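Local coordinates for protein response regulator (Caulobacter vibrioides, PDB 3N0R) that probably acts in the bacterial stress response as a phosphorylation-controlled anti-anti-sigma factor, joining a sigma-like domain to a receiver domain, at residues 77-89 with 96-109. The protein carries 1 engineered substitution. Sequence-based numbering, arbitrary orientation. Where two conformers were deposited one is given.
Sequences YRVFHAIWLSSGA and DQGLHAGDDAAQRL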
loop_
_atom_site.group_PDB
_atom_site.type_symbol
_atom_site.label_atom_id
_atom_site.label_comp_id
_atom_site.label_asym_id
_atom_site.label_seq_id
_atom_site.Cartn_x
_atom_site.Cartn_y
_atom_site.Cartn_z
ATOM N N TYR A 77 11.043 9.321 -4.525
ATOM C CA TYR A 77 10.445 9.159 -3.204
ATOM C C TYR A 77 10.944 10.229 -2.232
ATOM O O TYR A 77 10.187 10.715 -1.394
ATOM C CB TYR A 77 10.665 7.747 -2.647
ATOM C CG TYR A 77 9.740 6.669 -3.199
ATOM C CD1 TYR A 77 9.895 6.198 -4.496
ATOM C CD2 TYR A 77 8.754 6.077 -2.406
ATOM C CE1 TYR A 77 9.083 5.194 -5.002
ATOM C CE2 TYR A 77 7.937 5.063 -2.911
ATOM C CZ TYR A 77 8.116 4.623 -4.210
ATOM O OH TYR A 77 7.322 3.611 -4.724
ATOM N N ARG A 78 12.222 10.598 -2.329
ATOM C CA ARG A 78 12.744 11.664 -1.487
ATOM C C ARG A 78 11.989 12.978 -1.722
ATOM O O ARG A 78 11.628 13.673 -0.775
ATOM C CB ARG A 78 14.242 11.829 -1.732
ATOM C CG ARG A 78 14.894 12.915 -0.917
ATOM C CD ARG A 78 16.402 12.931 -1.155
ATOM N NE ARG A 78 17.067 13.960 -0.364
ATOM C CZ ARG A 78 18.355 14.268 -0.459
ATOM N NH1 ARG A 78 19.134 13.624 -1.320
ATOM N NH2 ARG A 78 18.868 15.220 0.308
ATOM N N VAL A 79 11.748 13.317 -2.986
ATOM C CA VAL A 79 10.976 14.512 -3.318
ATOM C C VAL A 79 9.559 14.422 -2.740
ATOM O O VAL A 79 9.056 15.380 -2.150
ATOM C CB VAL A 79 10.955 14.740 -4.844
ATOM C CG1 VAL A 79 9.835 15.687 -5.240
ATOM C CG2 VAL A 79 12.322 15.266 -5.297
ATOM N N PHE A 80 8.918 13.267 -2.905
ATOM C CA PHE A 80 7.583 13.058 -2.352
ATOM C C PHE A 80 7.577 13.319 -0.841
ATOM O O PHE A 80 6.689 13.984 -0.315
ATOM C CB PHE A 80 7.137 11.628 -2.649
ATOM C CG PHE A 80 5.743 11.312 -2.178
ATOM C CD1 PHE A 80 5.518 10.893 -0.872
ATOM C CD2 PHE A 80 4.652 11.445 -3.031
ATOM C CE1 PHE A 80 4.241 10.599 -0.432
ATOM C CE2 PHE A 80 3.368 11.139 -2.600
ATOM C CZ PHE A 80 3.155 10.734 -1.302
ATOM N N HIS A 81 8.595 12.812 -0.148
ATOM C CA HIS A 81 8.705 13.016 1.292
ATOM C C HIS A 81 8.973 14.467 1.684
ATOM O O HIS A 81 8.471 14.939 2.701
ATOM C CB HIS A 81 9.771 12.089 1.866
ATOM C CG HIS A 81 9.259 10.722 2.169
ATOM N ND1 HIS A 81 9.202 10.242 3.458
ATOM C CD2 HIS A 81 8.746 9.749 1.377
ATOM C CE1 HIS A 81 8.682 9.029 3.454
ATOM N NE2 HIS A 81 8.376 8.708 2.209
ATOM N N ALA A 82 9.778 15.173 0.896
ATOM C CA ALA A 82 10.023 16.598 1.146
ATOM C C ALA A 82 8.724 17.402 1.054
ATOM O O ALA A 82 8.470 18.297 1.866
ATOM C CB ALA A 82 11.062 17.147 0.159
ATOM N N ILE A 83 7.907 17.086 0.052
ATOM C CA ILE A 83 6.660 17.808 -0.153
ATOM C C ILE A 83 5.628 17.481 0.924
ATOM O O ILE A 83 5.022 18.393 1.483
ATOM C CB ILE A 83 6.065 17.540 -1.552
ATOM C CG1 ILE A 83 7.006 18.081 -2.636
ATOM C CG2 ILE A 83 4.688 18.164 -1.681
ATOM C CD1 ILE A 83 6.656 17.630 -4.054
ATOM N N TRP A 84 5.449 16.191 1.226
ATOM C CA TRP A 84 4.292 15.746 2.000
ATOM C C TRP A 84 4.557 15.298 3.431
ATOM O O TRP A 84 3.641 15.345 4.253
ATOM C CB TRP A 84 3.547 14.621 1.255
ATOM C CG TRP A 84 2.982 15.061 -0.057
ATOM C CD1 TRP A 84 3.433 14.729 -1.307
ATOM C CD2 TRP A 84 1.871 15.939 -0.248
ATOM N NE1 TRP A 84 2.668 15.360 -2.260
ATOM C CE2 TRP A 84 1.702 16.110 -1.633
ATOM C CE3 TRP A 84 1.006 16.604 0.627
ATOM C CZ2 TRP A 84 0.693 16.917 -2.168
ATOM C CZ3 TRP A 84 0.010 17.409 0.098
ATOM C CH2 TRP A 84 -0.139 17.560 -1.285
ATOM N N LEU A 85 5.780 14.856 3.723
ATOM C CA LEU A 85 6.012 14.073 4.937
ATOM C C LEU A 85 7.171 14.596 5.784
ATOM O O LEU A 85 7.770 13.848 6.564
ATOM C CB LEU A 85 6.242 12.598 4.578
ATOM C CG LEU A 85 5.052 11.895 3.930
ATOM C CD1 LEU A 85 5.472 10.535 3.374
ATOM C CD2 LEU A 85 3.906 11.747 4.932
ATOM N N SER A 86 7.474 15.880 5.676
ATOM C CA SER A 86 8.613 16.424 6.407
ATOM C C SER A 86 8.226 17.343 7.558
ATOM O O SER A 86 9.095 17.952 8.173
ATOM C CB SER A 86 9.572 17.113 5.438
ATOM O OG SER A 86 10.158 16.149 4.582
ATOM N N SER A 87 6.935 17.441 7.864
ATOM C CA SER A 87 6.513 18.288 8.972
ATOM C C SER A 87 7.202 17.869 10.264
ATOM O O SER A 87 7.260 16.682 10.587
ATOM C CB SER A 87 4.995 18.261 9.130
ATOM O OG SER A 87 4.394 18.877 8.011
ATOM N N GLY A 88 7.719 18.847 11.002
ATOM C CA GLY A 88 8.462 18.562 12.217
ATOM C C GLY A 88 9.948 18.382 11.958
ATOM O O GLY A 88 10.710 18.041 12.867
ATOM N N ALA A 89 10.361 18.601 10.714
ATOM C CA ALA A 89 11.778 18.586 10.363
ATOM C C ALA A 89 12.450 19.878 10.813
ATOM O O ALA A 89 13.601 19.873 11.251
ATOM C CB ALA A 89 11.958 18.392 8.864
ATOM N N ASP A 96 14.214 21.717 0.812
ATOM C CA ASP A 96 12.841 21.813 0.325
ATOM C C ASP A 96 11.859 21.232 1.330
ATOM O O ASP A 96 12.018 20.095 1.776
ATOM C CB ASP A 96 12.671 21.003 -0.963
ATOM C CG ASP A 96 13.568 21.471 -2.080
ATOM O OD1 ASP A 96 13.782 22.692 -2.216
ATOM O OD2 ASP A 96 14.042 20.602 -2.844
ATOM N N GLN A 97 10.816 21.982 1.649
ATOM C CA GLN A 97 9.738 21.430 2.456
ATOM C C GLN A 97 8.399 22.027 2.046
ATOM O O GLN A 97 8.267 23.249 1.994
ATOM C CB GLN A 97 9.992 21.672 3.940
ATOM C CG GLN A 97 8.997 20.926 4.799
ATOM C CD GLN A 97 9.215 21.100 6.284
ATOM O OE1 GLN A 97 10.333 21.356 6.749
ATOM N NE2 GLN A 97 8.142 20.941 7.048
ATOM N N GLY A 98 7.411 21.168 1.789
ATOM C CA GLY A 98 6.085 21.603 1.376
ATOM C C GLY A 98 5.166 21.784 2.578
ATOM O O GLY A 98 5.048 22.890 3.115
ATOM N N LEU A 99 4.514 20.710 3.015
ATOM C CA LEU A 99 3.691 20.770 4.216
ATOM C C LEU A 99 4.515 21.103 5.449
ATOM O O LEU A 99 5.674 20.675 5.572
ATOM C CB LEU A 99 2.974 19.438 4.465
ATOM C CG LEU A 99 1.831 19.019 3.538
ATOM C CD1 LEU A 99 1.151 17.778 4.068
ATOM C CD2 LEU A 99 0.817 20.135 3.295
ATOM N N HIS A 100 3.903 21.855 6.359
ATOM C CA HIS A 100 4.462 22.109 7.680
ATOM C C HIS A 100 3.439 21.692 8.719
ATOM O O HIS A 100 2.275 21.469 8.379
ATOM C CB HIS A 100 4.859 23.582 7.825
ATOM C CG HIS A 100 5.988 23.961 6.925
ATOM N ND1 HIS A 100 5.831 24.098 5.562
ATOM C CD2 HIS A 100 7.307 24.136 7.171
ATOM C CE1 HIS A 100 6.997 24.382 5.012
ATOM N NE2 HIS A 100 7.910 24.404 5.965
ATOM N N ALA A 101 3.876 21.588 9.973
ATOM C CA ALA A 101 3.092 20.934 11.021
ATOM C C ALA A 101 1.703 21.545 11.218
ATOM O O ALA A 101 0.763 20.846 11.592
ATOM C CB ALA A 101 3.864 20.932 12.336
ATOM N N GLY A 102 1.575 22.845 10.976
ATOM C CA GLY A 102 0.310 23.524 11.179
ATOM C C GLY A 102 -0.751 23.227 10.134
ATOM O O GLY A 102 -1.927 23.533 10.340
ATOM N N ASP A 103 -0.361 22.648 9.004
ATOM C CA ASP A 103 -1.328 22.381 7.947
ATOM C C ASP A 103 -2.260 21.228 8.324
ATOM O O ASP A 103 -1.835 20.262 8.954
ATOM C CB ASP A 103 -0.601 22.045 6.639
ATOM C CG ASP A 103 0.272 23.189 6.140
ATOM O OD1 ASP A 103 -0.104 24.369 6.332
ATOM O OD2 ASP A 103 1.317 22.900 5.527
ATOM N N ASP A 104 -3.525 21.316 7.925
ATOM C CA ASP A 104 -4.483 20.259 8.238
ATOM C C ASP A 104 -4.002 18.887 7.770
ATOM O O ASP A 104 -4.061 17.908 8.518
ATOM C CB ASP A 104 -5.852 20.561 7.624
ATOM C CG ASP A 104 -6.555 21.730 8.297
ATOM O OD1 ASP A 104 -6.228 22.044 9.464
ATOM O OD2 ASP A 104 -7.446 22.329 7.660
ATOM N N ALA A 105 -3.517 18.817 6.532
ATOM C CA ALA A 105 -3.066 17.542 5.995
ATOM C C ALA A 105 -1.887 16.998 6.795
ATOM O O ALA A 105 -1.771 15.792 6.985
ATOM C CB ALA A 105 -2.700 17.666 4.516
ATOM N N ALA A 106 -1.010 17.887 7.254
ATOM C CA ALA A 106 0.155 17.457 8.021
ATOM C C ALA A 106 -0.260 16.875 9.371
ATOM O O ALA A 106 0.302 15.879 9.827
ATOM C CB ALA A 106 1.114 18.608 8.209
ATOM N N GLN A 107 -1.250 17.493 10.006
ATOM C CA GLN A 107 -1.759 16.995 11.273
ATOM C C GLN A 107 -2.349 15.593 11.123
ATOM O O GLN A 107 -2.122 14.713 11.964
ATOM C CB GLN A 107 -2.801 17.960 11.833
ATOM C CG GLN A 107 -2.250 19.347 12.122
ATOM C CD GLN A 107 -3.300 20.273 12.688
ATOM O OE1 GLN A 107 -3.925 19.975 13.705
ATOM N NE2 GLN A 107 -3.504 21.407 12.029
ATOM N N ARG A 108 -3.104 15.377 10.049
ATOM C CA ARG A 108 -3.650 14.044 9.801
ATOM C C ARG A 108 -2.538 13.040 9.536
ATOM O O ARG A 108 -2.548 11.934 10.081
ATOM C CB ARG A 108 -4.641 14.026 8.635
ATOM C CG ARG A 108 -4.976 12.594 8.199
ATOM C CD ARG A 108 -6.384 12.430 7.636
ATOM N NE ARG A 108 -6.667 11.035 7.288
ATOM C CZ ARG A 108 -7.336 10.180 8.061
ATOM N NH1 ARG A 108 -7.807 10.569 9.239
ATOM N NH2 ARG A 108 -7.541 8.929 7.652
ATOM N N LEU A 109 -1.580 13.422 8.696
ATOM C CA LEU A 109 -0.491 12.511 8.362
ATOM C C LEU A 109 0.363 12.149 9.571
ATOM O O LEU A 109 0.868 11.035 9.665
ATOM C CB LEU A 109 0.365 13.078 7.231
ATOM C CG LEU A 109 -0.304 13.075 5.856
ATOM C CD1 LEU A 109 0.423 14.012 4.893
ATOM C CD2 LEU A 109 -0.394 11.669 5.264
HETATM O O HOH W 1 6.531 18.194 4.313
HETATM O O HOH W 2 6.736 21.624 10.103
#
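G98 and L99 dock by their backbone amides on the last turn of helix 72-84, within the helical sigma-like half of this PhyR protein, where the chain crosses toward helix 104-112. G98 N donates to A82 O at 3.1 Å, tilted 29° from the carbonyl plane; L99 N reaches I83 O at 2.8 Å, with an N-H...O angle of 169°. Two consecutive carbonyls of the helix end thus receive donors from the incoming loop. Q97 CA adds a CA-H...O contact to A82 O.

The same loop brings L99 to W84. Its CD1 sits at the edge of the indole, near the ring plane, 3.6 Å from W84 CE3, and also meets W84 O. From helix 104-112, L109 CD1 approaches W84 O too, at 3.5 Å, and its side chain crosses that of L85 at about a right angle.

Beyond the helix end, Q97 runs alongside S86, with CG 3.9 Å from S86 CB. Its CG lies anti to the backbone N (chi1 -171°) and the chain stays extended, which carries the amide past S86 to L99 O; Q97 NE2 donates there on a lone pair, in the carbonyl plane. S87 OG packs against A106 CB at 3.3 Å.

Two waters bridge the loops: one accepts from S86 N and lies by A82 O and L99 O, while the other accepts from G88 N and A101 N.

Further out, W84 stacks on Y51 of helix 45-60 and donates through NE1 to Y51 O, which fixes the indole that L99 meets. S86 is anchored in turn: S86 OG donates at 2.8 Å to H81 O, from the opposite face of that carbonyl's plane to L85 N.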